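Local coordinates for 182aa long hypothetical protein (Pyrococcus horikoshii, PDB 2GAN) that is of unknown function but, as a member of the GNAT family, probably transfers an acetyl group from acetyl-coenzyme A to an unidentified acceptor, at residues 2-7 with 70-75; 77-82 with 113-118. All blocks are in the same frame, centred on the assembly; numbering follows the deposited sequence.

In the fold
Both contacts lie in one mixed five-stranded sheet, and their centres are about 9 Å apart. Interaction 1 joins strand 2-6, outermost within the chain, to strand 68-74. Interaction 2 joins the next strand, 78-85, to the end of strand 106-114. Strands 68-74 and 78-85 are themselves paired: Tyr70 N lies 2.7 Å from Ile82 O. Helix 123-137 touches both contacts. One sulfate sits at Lys74 and a different one about 4 Å from the Val114 side chain, both probably from the crystallisation liquor. As in other GNAT enzymes, the loop after strand 106-114 and the start of helix 123-137 probably bind the acetyl-coenzyme A pyrophosphate; interaction 2 adjoins it, with interaction 1 further out in the sheet.

Interaction 1: residues 2-7 with 70-75. With SO4 (sulfate ion), chain E.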
loop_
_atom_site.group_PDB
_atom_site.type_symbol
_atom_site.label_atom_id
_atom_site.label_comp_id
_atom_site.label_asym_id
_atom_site.label_seq_id
_atom_site.Cartn_x
_atom_site.Cartn_y
_atom_site.Cartn_z
ATOM N N GLU A 2 -18.894 2.117 23.349
ATOM C CA GLU A 2 -17.825 1.524 22.561
ATOM C C GLU A 2 -16.610 1.266 23.441
ATOM O O GLU A 2 -16.599 1.634 24.617
ATOM C CB GLU A 2 -17.457 2.464 21.407
ATOM C CG GLU A 2 -16.956 3.834 21.849
ATOM C CD GLU A 2 -16.780 4.790 20.687
ATOM O OE1 GLU A 2 -16.180 5.869 20.873
ATOM O OE2 GLU A 2 -17.250 4.468 19.580
ATOM N N GLY A 3 -15.590 0.635 22.867
ATOM C CA GLY A 3 -14.383 0.346 23.619
ATOM C C GLY A 3 -13.756 -0.982 23.242
ATOM O O GLY A 3 -14.325 -1.755 22.463
ATOM N N VAL A 4 -12.577 -1.244 23.800
ATOM C CA VAL A 4 -11.849 -2.480 23.549
ATOM C C VAL A 4 -12.496 -3.607 24.334
ATOM O O VAL A 4 -12.867 -3.436 25.488
ATOM C CB VAL A 4 -10.385 -2.350 23.991
ATOM C CG1 VAL A 4 -9.654 -3.671 23.791
ATOM C CG2 VAL A 4 -9.707 -1.246 23.196
ATOM N N LYS A 5 -12.647 -4.763 23.714
ATOM C CA LYS A 5 -13.254 -5.862 24.430
ATOM C C LYS A 5 -12.561 -7.158 24.064
ATOM O O LYS A 5 -12.370 -7.467 22.885
ATOM C CB LYS A 5 -14.746 -5.934 24.117
ATOM C CG LYS A 5 -15.495 -6.996 24.894
ATOM C CD LYS A 5 -16.994 -6.801 24.750
ATOM C CE LYS A 5 -17.766 -7.887 25.481
ATOM N NZ LYS A 5 -17.552 -9.230 24.871
ATOM N N LYS A 6 -12.172 -7.909 25.086
ATOM C CA LYS A 6 -11.486 -9.173 24.877
ATOM C C LYS A 6 -12.515 -10.241 24.536
ATOM O O LYS A 6 -13.624 -10.224 25.059
ATOM C CB LYS A 6 -10.731 -9.568 26.149
ATOM C CG LYS A 6 -9.790 -10.760 25.988
ATOM C CD LYS A 6 -8.988 -10.971 27.258
ATOM C CE LYS A 6 -7.882 -12.008 27.085
ATOM N NZ LYS A 6 -8.395 -13.389 26.843
ATOM N N ILE A 7 -12.159 -11.152 23.639
ATOM C CA ILE A 7 -13.073 -12.230 23.290
ATOM C C ILE A 7 -12.619 -13.497 24.019
ATOM O O ILE A 7 -11.563 -14.054 23.719
ATOM C CB ILE A 7 -13.097 -12.522 21.778
ATOM C CG1 ILE A 7 -13.356 -11.236 20.974
ATOM C CG2 ILE A 7 -14.179 -13.554 21.488
ATOM C CD1 ILE A 7 -14.688 -10.541 21.270
ATOM N N TYR A 70 -8.522 -9.461 20.558
ATOM C CA TYR A 70 -9.140 -8.248 21.045
ATOM C C TYR A 70 -9.916 -7.601 19.918
ATOM O O TYR A 70 -9.554 -7.727 18.750
ATOM C CB TYR A 70 -8.068 -7.303 21.592
ATOM C CG TYR A 70 -7.428 -7.808 22.863
ATOM C CD1 TYR A 70 -8.056 -7.642 24.096
ATOM C CD2 TYR A 70 -6.201 -8.469 22.835
ATOM C CE1 TYR A 70 -7.476 -8.120 25.276
ATOM C CE2 TYR A 70 -5.614 -8.949 24.006
ATOM C CZ TYR A 70 -6.257 -8.772 25.224
ATOM O OH TYR A 70 -5.667 -9.246 26.379
ATOM N N THR A 71 -11.011 -6.938 20.260
ATOM C CA THR A 71 -11.813 -6.283 19.244
ATOM C C THR A 71 -12.265 -4.952 19.769
ATOM O O THR A 71 -12.345 -4.743 20.978
ATOM C CB THR A 71 -13.105 -7.061 18.921
ATOM O OG1 THR A 71 -13.943 -7.074 20.083
ATOM C CG2 THR A 71 -12.798 -8.481 18.493
ATOM N N TYR A 72 -12.557 -4.042 18.856
ATOM C CA TYR A 72 -13.081 -2.760 19.266
ATOM C C TYR A 72 -14.538 -2.904 18.886
ATOM O O TYR A 72 -14.863 -3.217 17.740
ATOM C CB TYR A 72 -12.426 -1.605 18.508
ATOM C CG TYR A 72 -12.792 -0.247 19.079
ATOM C CD1 TYR A 72 -13.961 0.405 18.691
ATOM C CD2 TYR A 72 -11.979 0.372 20.034
ATOM C CE1 TYR A 72 -14.313 1.641 19.234
ATOM C CE2 TYR A 72 -12.320 1.604 20.589
ATOM C CZ TYR A 72 -13.488 2.234 20.184
ATOM O OH TYR A 72 -13.830 3.448 20.737
ATOM N N GLN A 73 -15.417 -2.733 19.860
ATOM C CA GLN A 73 -16.835 -2.858 19.599
ATOM C C GLN A 73 -17.569 -1.567 19.904
ATOM O O GLN A 73 -17.191 -0.805 20.801
ATOM C CB GLN A 73 -17.437 -3.996 20.431
ATOM C CG GLN A 73 -16.837 -5.372 20.144
ATOM C CD GLN A 73 -17.576 -6.507 20.843
ATOM O OE1 GLN A 73 -17.089 -7.645 20.894
ATOM N NE2 GLN A 73 -18.758 -6.207 21.381
ATOM N N LYS A 74 -18.617 -1.330 19.129
ATOM C CA LYS A 74 -19.464 -0.168 19.298
ATOM C C LYS A 74 -20.861 -0.754 19.386
ATOM O O LYS A 74 -21.350 -1.348 18.424
ATOM C CB LYS A 74 -19.376 0.757 18.087
ATOM C CG LYS A 74 -20.026 2.117 18.303
ATOM C CD LYS A 74 -19.922 2.977 17.049
ATOM C CE LYS A 74 -20.020 4.470 17.363
ATOM N NZ LYS A 74 -21.257 4.834 18.111
ATOM N N ASP A 75 -21.492 -0.617 20.545
ATOM C CA ASP A 75 -22.833 -1.144 20.717
ATOM C C ASP A 75 -22.890 -2.625 20.328
ATOM O O ASP A 75 -23.735 -3.028 19.534
ATOM C CB ASP A 75 -23.815 -0.322 19.869
ATOM C CG ASP A 75 -23.930 1.123 20.351
ATOM O OD1 ASP A 75 -24.379 1.984 19.568
ATOM O OD2 ASP A 75 -23.581 1.394 21.518
HETATM S S SO4 E . -23.107 7.823 18.873
HETATM O O1 SO4 E . -22.582 8.539 17.695
HETATM O O2 SO4 E . -22.040 7.677 19.880
HETATM O O3 SO4 E . -23.586 6.493 18.461
HETATM O O4 SO4 E . -24.229 8.589 19.452
HETATM O O HOH W 1 -18.281 -9.806 21.604
#
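The Tyr72 ring overlaps the backbone of Gly3, whose CA sits over the ring face in a CH-pi contact, 4.2 Å from the centroid. Tyr72 CG is anti to its backbone N (chi1 -171°), and the ring beyond it reaches Gly3. Gly3 has a positive phi of 144°, where a CB would jam against the preceding carbonyl oxygen. Beyond the ring, Tyr72 OH meets the end of Glu2, 3.2 Å from CD, with carboxylate and ring planes 66° apart. Glu2 OE1 is 3.4 Å from Tyr72 OH, but the angle is too poor for a hydrogen bond. Glu2 and Lys74 run side by side in the same direction, but Glu2 OE2 stays 4.3 Å from Lys74 NZ, beyond a salt bridge. The ammonium instead makes a weak hydrogen bond to a sulfate oxygen.

Tyr70 meets the aliphatic chain of Lys6 at an oblique angle, with Lys6 CG 3.6 Å from Tyr70 CE1. Its hydroxyl is hydrogen-bonded to Glu68. On the face of the sheet bearing Lys5, Thr71 and Gln73, Lys5 CD packs by the Gln73 amide. A water bridges their ends, giving a 2.6 Å bond to Gln73 OE1 and accepting a weak one from Lys5 NZ. Ile7 CG1 touches Thr71 CG2, the two side chains crossing at about a right angle.

Four backbone hydrogen bonds join Gly3 with Gln73 and Lys5 with Thr71. The Lys5 N to Thr71 O bond is 2.8 Å. Helix 123-137 touches Val4, Tyr70 and Tyr72 on the face they share. This is an antiparallel edge-strand pairing, as between the first two strands of the GNAT sheet.

Interaction 2: residues 77-82 with 113-118; sequences RIIGTI and VVDPEF
Ile79 and Phe118 cross at about a right angle. Ile79 CD1 sits over one face of the Phe118 ring in a CH-pi contact, offset toward the rim and 3.9 Å from the centroid. Ile79 CG2 touches the same ring at CE1. An alanine at Phe118 would probably leave Ile79 CD1 and CG2 without the ring they pack on and open a gap beside them.

Asp115 holds the turn that presents the ring. Its OD2 accepts from Glu117 N at 2.9 Å through the anti lone pair, forming an Asx turn, and lies in plane at the Phe118 ring edge. Its OD1 makes a salt bridge with Arg23. Asp115 N bonds to Ile79 O at 3.0 Å, approaching from above the carbonyl plane. Thr81 and Val113 lie side by side, pointing the same way, and their backbones pair through two hydrogen bonds. Thr81 OG1 itself bonds to Phe111 O.

The type I turn Asp115-Phe118 leads toward the probable coenzyme A pyrophosphate loop at helix 123-137, as in GNAT relatives. Ile79 and Gly80 form a classic beta bulge opposite Tyr72 of strand 68-74. Helix 123-137 contacts Ile79 and Phe118 through Ile123, while helix 14-27 packs on Thr81 and Val113.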
loop_
_atom_site.group_PDB
_atom_site.type_symbol
_atom_site.label_atom_id
_atom_site.label_comp_id
_atom_site.label_asym_id
_atom_site.label_seq_id
_atom_site.Cartn_x
_atom_site.Cartn_y
_atom_site.Cartn_z
ATOM N N ARG A 77 -20.929 -4.416 18.477
ATOM C CA ARG A 77 -20.605 -4.697 17.087
ATOM C C ARG A 77 -19.095 -4.558 16.878
ATOM O O ARG A 77 -18.510 -3.526 17.207
ATOM C CB ARG A 77 -21.347 -3.720 16.173
ATOM C CG ARG A 77 -21.916 -4.349 14.920
ATOM C CD ARG A 77 -23.358 -4.820 15.117
ATOM N NE ARG A 77 -23.523 -5.702 16.268
ATOM C CZ ARG A 77 -24.690 -6.211 16.661
ATOM N NH1 ARG A 77 -25.802 -5.931 15.989
ATOM N NH2 ARG A 77 -24.750 -6.992 17.732
ATOM N N ILE A 78 -18.477 -5.597 16.324
ATOM C CA ILE A 78 -17.044 -5.599 16.078
ATOM C C ILE A 78 -16.669 -4.720 14.894
ATOM O O ILE A 78 -17.019 -5.033 13.755
ATOM C CB ILE A 78 -16.535 -7.037 15.800
ATOM C CG1 ILE A 78 -16.815 -7.930 17.005
ATOM C CG2 ILE A 78 -15.044 -7.017 15.486
ATOM C CD1 ILE A 78 -16.422 -9.386 16.800
ATOM N N ILE A 79 -15.970 -3.616 15.155
ATOM C CA ILE A 79 -15.543 -2.730 14.069
ATOM C C ILE A 79 -14.017 -2.597 14.035
ATOM O O ILE A 79 -13.478 -1.700 13.384
ATOM C CB ILE A 79 -16.163 -1.306 14.177
ATOM C CG1 ILE A 79 -15.779 -0.651 15.506
ATOM C CG2 ILE A 79 -17.679 -1.378 14.050
ATOM C CD1 ILE A 79 -16.362 0.745 15.668
ATOM N N GLY A 80 -13.330 -3.496 14.738
ATOM C CA GLY A 80 -11.877 -3.486 14.770
ATOM C C GLY A 80 -11.364 -4.742 15.447
ATOM O O GLY A 80 -12.002 -5.248 16.363
ATOM N N THR A 81 -10.221 -5.256 15.011
ATOM C CA THR A 81 -9.672 -6.471 15.623
ATOM C C THR A 81 -8.160 -6.416 15.743
ATOM O O THR A 81 -7.493 -5.679 15.015
ATOM C CB THR A 81 -9.947 -7.733 14.776
ATOM O OG1 THR A 81 -9.119 -7.683 13.603
ATOM C CG2 THR A 81 -11.391 -7.820 14.372
ATOM N N ILE A 82 -7.634 -7.224 16.660
ATOM C CA ILE A 82 -6.199 -7.349 16.855
ATOM C C ILE A 82 -5.940 -8.591 17.715
ATOM O O ILE A 82 -6.590 -8.807 18.739
ATOM C CB ILE A 82 -5.585 -6.084 17.503
ATOM C CG1 ILE A 82 -4.068 -6.093 17.277
ATOM C CG2 ILE A 82 -5.937 -6.019 18.983
ATOM C CD1 ILE A 82 -3.369 -4.754 17.573
ATOM N N VAL A 113 -7.021 -5.021 12.054
ATOM C CA VAL A 113 -7.761 -4.350 11.011
ATOM C C VAL A 113 -8.784 -3.400 11.585
ATOM O O VAL A 113 -9.042 -3.400 12.786
ATOM C CB VAL A 113 -8.471 -5.373 10.098
ATOM C CG1 VAL A 113 -9.881 -5.639 10.611
ATOM C CG2 VAL A 113 -8.472 -4.868 8.675
ATOM N N VAL A 114 -9.361 -2.581 10.718
ATOM C CA VAL A 114 -10.380 -1.633 11.136
ATOM C C VAL A 114 -11.467 -1.579 10.073
ATOM O O VAL A 114 -11.173 -1.598 8.883
ATOM C CB VAL A 114 -9.801 -0.217 11.320
ATOM C CG1 VAL A 114 -10.933 0.763 11.600
ATOM C CG2 VAL A 114 -8.803 -0.202 12.468
ATOM N N ASP A 115 -12.719 -1.524 10.513
ATOM C CA ASP A 115 -13.854 -1.455 9.606
ATOM C C ASP A 115 -13.603 -0.277 8.666
ATOM O O ASP A 115 -13.351 0.844 9.115
ATOM C CB ASP A 115 -15.147 -1.242 10.402
ATOM C CG ASP A 115 -16.396 -1.376 9.548
ATOM O OD1 ASP A 115 -17.273 -2.182 9.917
ATOM O OD2 ASP A 115 -16.506 -0.678 8.519
ATOM N N PRO A 116 -13.666 -0.522 7.349
ATOM C CA PRO A 116 -13.433 0.519 6.338
ATOM C C PRO A 116 -14.289 1.785 6.452
ATOM O O PRO A 116 -13.939 2.824 5.893
ATOM C CB PRO A 116 -13.636 -0.230 5.018
ATOM C CG PRO A 116 -14.601 -1.314 5.377
ATOM C CD PRO A 116 -14.111 -1.782 6.722
ATOM N N GLU A 117 -15.398 1.700 7.179
ATOM C CA GLU A 117 -16.282 2.842 7.356
ATOM C C GLU A 117 -15.983 3.600 8.658
ATOM O O GLU A 117 -16.672 4.560 8.993
ATOM C CB GLU A 117 -17.746 2.367 7.314
ATOM C CG GLU A 117 -18.585 2.641 8.559
ATOM C CD GLU A 117 -19.303 3.988 8.518
ATOM O OE1 GLU A 117 -20.124 4.259 9.429
ATOM O OE2 GLU A 117 -19.045 4.775 7.575
ATOM N N PHE A 118 -14.948 3.175 9.380
ATOM C CA PHE A 118 -14.566 3.814 10.640
ATOM C C PHE A 118 -13.088 4.188 10.676
ATOM O O PHE A 118 -12.470 4.194 11.737
ATOM C CB PHE A 118 -14.859 2.900 11.838
ATOM C CG PHE A 118 -16.321 2.739 12.151
ATOM C CD1 PHE A 118 -17.090 1.783 11.491
ATOM C CD2 PHE A 118 -16.927 3.536 13.119
ATOM C CE1 PHE A 118 -18.441 1.623 11.789
ATOM C CE2 PHE A 118 -18.280 3.385 13.425
ATOM C CZ PHE A 118 -19.040 2.426 12.762
#